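Local coordinates for protein L-cysteine S-thiosulfotransferase subunit SoxA (Paracoccus denitrificans, PDB 2C1D) that joins thiosulfate to a cysteine of the sulfur carrier SoxYZ, as the diheme cytochrome subunit of the periplasmic SoxAX complex, at residues R99-T104 with E111-A116; R64-W69 with L138-L143. One frame throughout, in Å; residues are numbered along the deposited sequence.

In the fold
Both contacts belong to the cytochrome c domain whose heme c is held by Cys80 and Cys83, with axial ligands His84 and Cys117; their centres lie about 17 Å apart. Contact 2 packs helix 59-70 against helix 132-143 and so closes a loop of the chain inside which contact 1 is nested. Contact 1 runs from helix 110-122 to the segment 99-104 at the heme propionates. The two meet where helices 110-122 and 132-143, successive in the chain, touch: Val114 CG2 lies 3.9 Å from Ile141 CD1, and Glu111 CD lies 3.5 Å from Leu138 CD1. The heme is approached from both, by Tyr113 in contact 1 and by Trp69, about 4 Å away between nearest atoms, in contact 2.

Contact 1: residues R99-T104 with E111-A116; sequences RVDEHT and EDYVNA. With ZN (zinc ion), chain L; HEC (heme c), chain I.
Tyr113 reaches out from helix 110-122 and sets its hydroxyl between Arg99 and Asp101. Asp101 OD2, level with the ring plane at its edge, takes the proton of Tyr113 OH on its anti lone pair, 2.7 Å away. The same OH accepts from Arg99 NE at 3.1 Å, in the plane of the guanidinium. This bond is nearly straight (166°), and the guanidinium stands at 89° to the phenol ring. Arg99 is extended from CG to NE, a shape that carries its head across to Tyr113, and NH2 goes on to a weak bond with heme O1A at 3.0 Å. These groups line the propionate side of a c-type heme pocket: propionate carbon CAA lies 3.4 Å above one face of the Tyr113 ring, toward its rim. A phenylalanine in place of Tyr113 would probably leave Asp101 OD2 without its donor and Arg99 NE without its acceptor. Asp101 is pinned at its other oxygen, since OD1 accepts from His103 N, closing an Asx turn, and from Thr104 N one residue further on. The second propionate shares a zinc ion with His103, whose NE2 binds the metal at 2.0 Å.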
loop_
_atom_site.group_PDB
_atom_site.type_symbol
_atom_site.label_atom_id
_atom_site.label_comp_id
_atom_site.label_asym_id
_atom_site.label_seq_id
_atom_site.Cartn_x
_atom_site.Cartn_y
_atom_site.Cartn_z
ATOM N N ARG A 99 16.347 -12.118 0.722
ATOM C CA ARG A 99 17.614 -12.378 0.040
ATOM C C ARG A 99 17.649 -13.691 -0.746
ATOM O O ARG A 99 16.862 -14.592 -0.516
ATOM C CB ARG A 99 18.766 -12.362 1.049
ATOM C CG ARG A 99 18.830 -13.626 1.916
ATOM C CD ARG A 99 19.719 -13.491 3.154
ATOM N NE ARG A 99 19.768 -14.694 3.986
ATOM C CZ ARG A 99 20.532 -14.823 5.058
ATOM N NH1 ARG A 99 21.314 -13.827 5.420
ATOM N NH2 ARG A 99 20.502 -15.937 5.777
ATOM N N VAL A 100 18.615 -13.779 -1.657
ATOM C CA VAL A 100 18.967 -15.033 -2.322
ATOM C C VAL A 100 19.821 -15.819 -1.326
ATOM O O VAL A 100 20.863 -15.367 -0.899
ATOM C CB VAL A 100 19.775 -14.783 -3.627
ATOM C CG1 VAL A 100 20.208 -16.128 -4.279
ATOM C CG2 VAL A 100 18.941 -13.988 -4.603
ATOM N N ASP A 101 19.335 -16.986 -0.923
ATOM C CA ASP A 101 20.026 -17.814 0.024
ATOM C C ASP A 101 21.381 -18.255 -0.455
ATOM O O ASP A 101 21.543 -18.624 -1.622
ATOM C CB ASP A 101 19.194 -19.059 0.323
ATOM C CG ASP A 101 19.783 -19.865 1.436
ATOM O OD1 ASP A 101 20.405 -20.940 1.157
ATOM O OD2 ASP A 101 19.687 -19.452 2.609
ATOM N N GLU A 102 22.351 -18.233 0.446
ATOM C CA GLU A 102 23.737 -18.479 0.089
ATOM C C GLU A 102 24.013 -19.925 -0.326
ATOM O O GLU A 102 24.946 -20.171 -1.058
ATOM C CB GLU A 102 24.679 -18.056 1.237
ATOM C CG GLU A 102 24.548 -18.881 2.522
ATOM C CD GLU A 102 25.699 -18.687 3.493
ATOM O OE1 GLU A 102 26.861 -18.915 3.108
ATOM O OE2 GLU A 102 25.448 -18.332 4.669
ATOM N N HIS A 103 23.206 -20.862 0.159
ATOM C CA HIS A 103 23.366 -22.286 -0.140
ATOM C C HIS A 103 22.461 -22.796 -1.267
ATOM O O HIS A 103 22.911 -23.593 -2.055
ATOM C CB HIS A 103 23.054 -23.144 1.082
ATOM C CG HIS A 103 23.753 -22.731 2.333
ATOM N ND1 HIS A 103 25.122 -22.709 2.452
ATOM C CD2 HIS A 103 23.258 -22.405 3.557
ATOM C CE1 HIS A 103 25.442 -22.345 3.683
ATOM N NE2 HIS A 103 24.327 -22.173 4.375
ATOM N N THR A 104 21.201 -22.358 -1.348
ATOM C CA THR A 104 20.265 -22.900 -2.363
ATOM C C THR A 104 20.156 -22.060 -3.625
ATOM O O THR A 104 19.653 -22.524 -4.646
ATOM C CB THR A 104 18.862 -23.033 -1.787
ATOM O OG1 THR A 104 18.360 -21.736 -1.384
ATOM C CG2 THR A 104 18.868 -23.905 -0.555
ATOM N N GLU A 111 9.150 -15.846 5.759
ATOM C CA GLU A 111 8.146 -16.891 5.807
ATOM C C GLU A 111 8.687 -18.202 5.201
ATOM O O GLU A 111 8.362 -19.284 5.680
ATOM C CB GLU A 111 6.882 -16.456 5.046
ATOM C CG GLU A 111 6.057 -15.370 5.713
ATOM C CD GLU A 111 6.437 -13.960 5.302
ATOM O OE1 GLU A 111 7.633 -13.700 5.010
ATOM O OE2 GLU A 111 5.543 -13.092 5.308
ATOM N N ASP A 112 9.499 -18.105 4.150
ATOM C CA ASP A 112 10.078 -19.308 3.559
ATOM C C ASP A 112 11.084 -19.974 4.493
ATOM O O ASP A 112 11.125 -21.175 4.546
ATOM C CB ASP A 112 10.775 -19.024 2.243
ATOM C CG ASP A 112 9.850 -18.472 1.197
ATOM O OD1 ASP A 112 8.717 -19.000 1.018
ATOM O OD2 ASP A 112 10.215 -17.515 0.483
ATOM N N TYR A 113 11.938 -19.220 5.193
ATOM C CA TYR A 113 12.860 -19.881 6.133
ATOM C C TYR A 113 12.093 -20.545 7.264
ATOM O O TYR A 113 12.393 -21.673 7.648
ATOM C CB TYR A 113 13.866 -18.897 6.729
ATOM C CG TYR A 113 15.028 -18.491 5.848
ATOM C CD1 TYR A 113 15.384 -17.150 5.717
ATOM C CD2 TYR A 113 15.795 -19.441 5.189
ATOM C CE1 TYR A 113 16.446 -16.764 4.930
ATOM C CE2 TYR A 113 16.879 -19.076 4.401
ATOM C CZ TYR A 113 17.199 -17.733 4.273
ATOM O OH TYR A 113 18.270 -17.365 3.508
ATOM N N VAL A 114 11.094 -19.859 7.803
ATOM C CA VAL A 114 10.351 -20.412 8.924
ATOM C C VAL A 114 9.699 -21.716 8.444
ATOM O O VAL A 114 9.859 -22.739 9.070
ATOM C CB VAL A 114 9.304 -19.410 9.486
ATOM C CG1 VAL A 114 8.451 -20.053 10.526
ATOM C CG2 VAL A 114 10.011 -18.160 10.073
ATOM N N ASN A 115 9.034 -21.696 7.302
ATOM C CA ASN A 115 8.366 -22.920 6.840
ATOM C C ASN A 115 9.308 -24.063 6.406
ATOM O O ASN A 115 8.916 -25.256 6.441
ATOM C CB ASN A 115 7.337 -22.621 5.744
ATOM C CG ASN A 115 5.945 -22.424 6.307
ATOM O OD1 ASN A 115 5.624 -22.936 7.396
ATOM N ND2 ASN A 115 5.116 -21.659 5.593
ATOM N N ALA A 116 10.521 -23.740 5.996
ATOM C CA ALA A 116 11.477 -24.808 5.696
ATOM C C ALA A 116 11.753 -25.617 6.978
ATOM O O ALA A 116 11.761 -26.857 6.959
ATOM C CB ALA A 116 12.767 -24.268 5.076
HETATM ZN ZN ZN L . 24.190 -21.454 6.290
HETATM FE FE HEC I . 15.611 -23.484 11.750
HETATM C CHA HEC I . 17.667 -22.181 9.232
HETATM C CHB HEC I . 14.016 -20.552 11.956
HETATM C CHC HEC I . 13.467 -24.929 13.932
HETATM C CHD HEC I . 17.745 -26.164 12.036
HETATM N NA HEC I . 15.834 -21.709 10.786
HETATM C C1A HEC I . 16.729 -21.362 9.803
HETATM C C2A HEC I . 16.481 -20.001 9.430
HETATM C C3A HEC I . 15.469 -19.555 10.184
HETATM C C4A HEC I . 15.020 -20.630 11.036
HETATM C CMA HEC I . 14.831 -18.162 10.149
HETATM C CAA HEC I . 17.273 -19.237 8.350
HETATM C CBA HEC I . 18.645 -18.938 8.924
HETATM C CGA HEC I . 19.631 -18.374 7.912
HETATM O O1A HEC I . 19.495 -18.591 6.687
HETATM O O2A HEC I . 20.576 -17.702 8.407
HETATM N NB HEC I . 14.033 -22.837 12.795
HETATM C C1B HEC I . 13.463 -21.592 12.658
HETATM C C2B HEC I . 12.188 -21.615 13.362
HETATM C C3B HEC I . 12.038 -22.823 13.917
HETATM C C4B HEC I . 13.207 -23.620 13.570
HETATM C CMB HEC I . 11.243 -20.404 13.500
HETATM C CAB HEC I . 10.822 -23.311 14.771
HETATM C CBB HEC I . 9.636 -23.146 14.106
HETATM N NC HEC I . 15.641 -25.243 12.814
HETATM C C1C HEC I . 14.592 -25.674 13.595
HETATM C C2C HEC I . 14.947 -26.983 14.109
HETATM C C3C HEC I . 16.082 -27.390 13.489
HETATM C C4C HEC I . 16.573 -26.250 12.732
HETATM C CMC HEC I . 13.958 -27.873 14.896
HETATM C CAC HEC I . 16.849 -28.745 13.661
HETATM C CBC HEC I . 16.181 -29.909 13.495
HETATM N ND HEC I . 17.425 -24.060 10.777
HETATM C C1D HEC I . 18.075 -25.262 11.048
HETATM C C2D HEC I . 19.156 -25.439 10.099
HETATM C C3D HEC I . 19.122 -24.212 9.205
HETATM C C4D HEC I . 18.022 -23.406 9.708
HETATM C CMD HEC I . 20.152 -26.608 9.979
HETATM C CAD HEC I . 20.051 -23.887 8.024
HETATM C CBD HEC I . 21.253 -23.152 8.534
HETATM C CGD HEC I . 22.138 -22.675 7.385
HETATM O O1D HEC I . 23.382 -22.550 7.598
HETATM O O2D HEC I . 21.593 -22.409 6.292
HETATM O O HOH W 1 23.415 -19.433 5.981
#

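Contact 2: residues R64-W69 with L138-L143; sequences RGLDKW and LSLISL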
loop_
_atom_site.group_PDB
_atom_site.type_symbol
_atom_site.label_atom_id
_atom_site.label_comp_id
_atom_site.label_asym_id
_atom_site.label_seq_id
_atom_site.Cartn_x
_atom_site.Cartn_y
_atom_site.Cartn_z
ATOM N N ARG A 64 4.438 -13.888 22.576
ATOM C CA ARG A 64 3.788 -15.105 22.185
ATOM C C ARG A 64 4.634 -15.871 21.149
ATOM O O ARG A 64 4.658 -17.108 21.146
ATOM C CB ARG A 64 2.450 -14.753 21.590
ATOM C CG ARG A 64 1.540 -15.888 21.397
ATOM C CD ARG A 64 0.711 -15.694 20.176
ATOM N NE ARG A 64 -0.619 -15.300 20.490
ATOM C CZ ARG A 64 -1.476 -14.716 19.669
ATOM N NH1 ARG A 64 -1.194 -14.387 18.404
ATOM N NH2 ARG A 64 -2.666 -14.460 20.153
ATOM N N GLY A 65 5.305 -15.126 20.268
ATOM C CA GLY A 65 6.273 -15.713 19.352
ATOM C C GLY A 65 7.365 -16.443 20.125
ATOM O O GLY A 65 7.809 -17.505 19.727
ATOM N N LEU A 66 7.793 -15.860 21.237
ATOM C CA LEU A 66 8.865 -16.436 22.036
ATOM C C LEU A 66 8.388 -17.731 22.698
ATOM O O LEU A 66 9.152 -18.690 22.805
ATOM C CB LEU A 66 9.380 -15.423 23.068
ATOM C CG LEU A 66 10.429 -15.905 24.087
ATOM C CD1 LEU A 66 11.707 -16.364 23.390
ATOM C CD2 LEU A 66 10.741 -14.800 25.077
ATOM N N ASP A 67 7.118 -17.775 23.110
ATOM C CA ASP A 67 6.523 -19.010 23.625
ATOM C C ASP A 67 6.513 -20.087 22.565
ATOM O O ASP A 67 6.871 -21.226 22.838
ATOM C CB ASP A 67 5.112 -18.771 24.192
ATOM C CG ASP A 67 5.130 -17.889 25.440
ATOM O OD1 ASP A 67 6.189 -17.771 26.093
ATOM O OD2 ASP A 67 4.148 -17.245 25.840
ATOM N N LYS A 68 6.166 -19.730 21.344
ATOM C CA LYS A 68 6.111 -20.704 20.268
ATOM C C LYS A 68 7.524 -21.161 19.861
ATOM O O LYS A 68 7.714 -22.311 19.486
ATOM C CB LYS A 68 5.325 -20.156 19.069
ATOM C CG LYS A 68 3.836 -19.899 19.393
ATOM C CD LYS A 68 3.081 -19.063 18.354
ATOM C CE LYS A 68 1.555 -19.150 18.606
ATOM N NZ LYS A 68 0.729 -18.377 17.618
ATOM N N TRP A 69 8.506 -20.279 19.975
ATOM C CA TRP A 69 9.914 -20.615 19.686
ATOM C C TRP A 69 10.417 -21.686 20.663
ATOM O O TRP A 69 11.159 -22.590 20.279
ATOM C CB TRP A 69 10.769 -19.354 19.782
ATOM C CG TRP A 69 12.264 -19.532 19.726
ATOM C CD1 TRP A 69 13.107 -19.788 20.785
ATOM C CD2 TRP A 69 13.100 -19.373 18.581
ATOM N NE1 TRP A 69 14.413 -19.855 20.353
ATOM C CE2 TRP A 69 14.445 -19.601 19.005
ATOM C CE3 TRP A 69 12.853 -19.110 17.222
ATOM C CZ2 TRP A 69 15.521 -19.568 18.128
ATOM C CZ3 TRP A 69 13.933 -19.066 16.341
ATOM C CH2 TRP A 69 15.256 -19.277 16.803
ATOM N N LEU A 138 7.608 -14.196 12.906
ATOM C CA LEU A 138 8.283 -13.103 12.182
ATOM C C LEU A 138 8.511 -11.909 13.082
ATOM O O LEU A 138 9.514 -11.221 12.953
ATOM C CB LEU A 138 7.471 -12.617 10.997
ATOM C CG LEU A 138 7.174 -13.541 9.823
ATOM C CD1 LEU A 138 7.013 -12.765 8.533
ATOM C CD2 LEU A 138 8.167 -14.653 9.659
ATOM N N SER A 139 7.569 -11.657 13.977
ATOM C CA SER A 139 7.685 -10.554 14.940
ATOM C C SER A 139 8.902 -10.758 15.828
ATOM O O SER A 139 9.751 -9.865 15.953
ATOM C CB SER A 139 6.393 -10.447 15.781
ATOM O OG SER A 139 5.302 -10.019 14.961
ATOM N N LEU A 140 8.997 -11.953 16.410
ATOM C CA LEU A 140 10.149 -12.335 17.244
ATOM C C LEU A 140 11.468 -12.227 16.495
ATOM O O LEU A 140 12.433 -11.631 16.991
ATOM C CB LEU A 140 9.986 -13.765 17.781
ATOM C CG LEU A 140 11.119 -14.320 18.648
ATOM C CD1 LEU A 140 11.249 -13.540 19.959
ATOM C CD2 LEU A 140 10.926 -15.832 18.898
ATOM N N ILE A 141 11.505 -12.753 15.273
ATOM C CA ILE A 141 12.753 -12.715 14.503
ATOM C C ILE A 141 13.116 -11.287 14.146
ATOM O O ILE A 141 14.287 -10.882 14.229
ATOM C CB ILE A 141 12.660 -13.642 13.242
ATOM C CG1 ILE A 141 12.631 -15.100 13.697
ATOM C CG2 ILE A 141 13.824 -13.363 12.283
ATOM C CD1 ILE A 141 12.132 -16.079 12.640
ATOM N N SER A 142 12.117 -10.503 13.764
ATOM C CA SER A 142 12.361 -9.122 13.319
ATOM C C SER A 142 12.976 -8.316 14.446
ATOM O O SER A 142 13.896 -7.519 14.226
ATOM C CB SER A 142 11.084 -8.450 12.794
ATOM O OG SER A 142 11.354 -7.105 12.384
ATOM N N LEU A 143 12.539 -8.577 15.674
ATOM C CA LEU A 143 13.103 -7.888 16.842
ATOM C C LEU A 143 14.607 -8.110 17.041
ATOM O O LEU A 143 15.280 -7.299 17.653
ATOM C CB LEU A 143 12.380 -8.327 18.123
ATOM C CG LEU A 143 12.632 -7.477 19.394
ATOM C CD1 LEU A 143 12.421 -5.992 19.224
ATOM C CD2 LEU A 143 11.766 -7.929 20.552
#
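Leu140 pushes its two methyls against helix 59-70 and is the one residue of 138-143 that makes close contact with 64-69. Its CG stands anti to the backbone N (chi1 179°), and the branch beyond it divides the work. CD2 lies 3.6 Å from Trp69 CB and also approaches CG of the indole, obliquely to the ring, the two side chains crossing at about a right angle. CD1, the other branch, lies 4.1 Å from Leu66 CB. These are apolar van der Waals contacts.

Against the backbone, Leu140 CD2 rests 3.6 Å from the carbonyl O of Gly65, an oxygen already engaged by Trp69 N within the helix, and 3.8 Å from Leu66 CA. The CA atoms of Gly65 and Leu140 are 5.6 Å apart, and a side chain at Gly65 would point at Leu140, with its first carbon tightly placed against Leu140 CB. The short helical segments cross at -99° with their axes 8.6 Å apart. Here the N-terminal helix of a cytochrome c domain meets its C-terminal helix nearly perpendicularly, the crossing characteristic of the cytochrome c fold.

Polar links flank this apolar centre. Lys68 and Arg64 form salt bridges to Asp136, two residues before Leu138 on the same helix 132-143. Trp69 NE1 donates to the carbonyl O of Gln85. The indole also lies close to the heme-bearing Cys80 and the axial ligand His84, each about 3 Å away, side chain to side chain between nearest atoms.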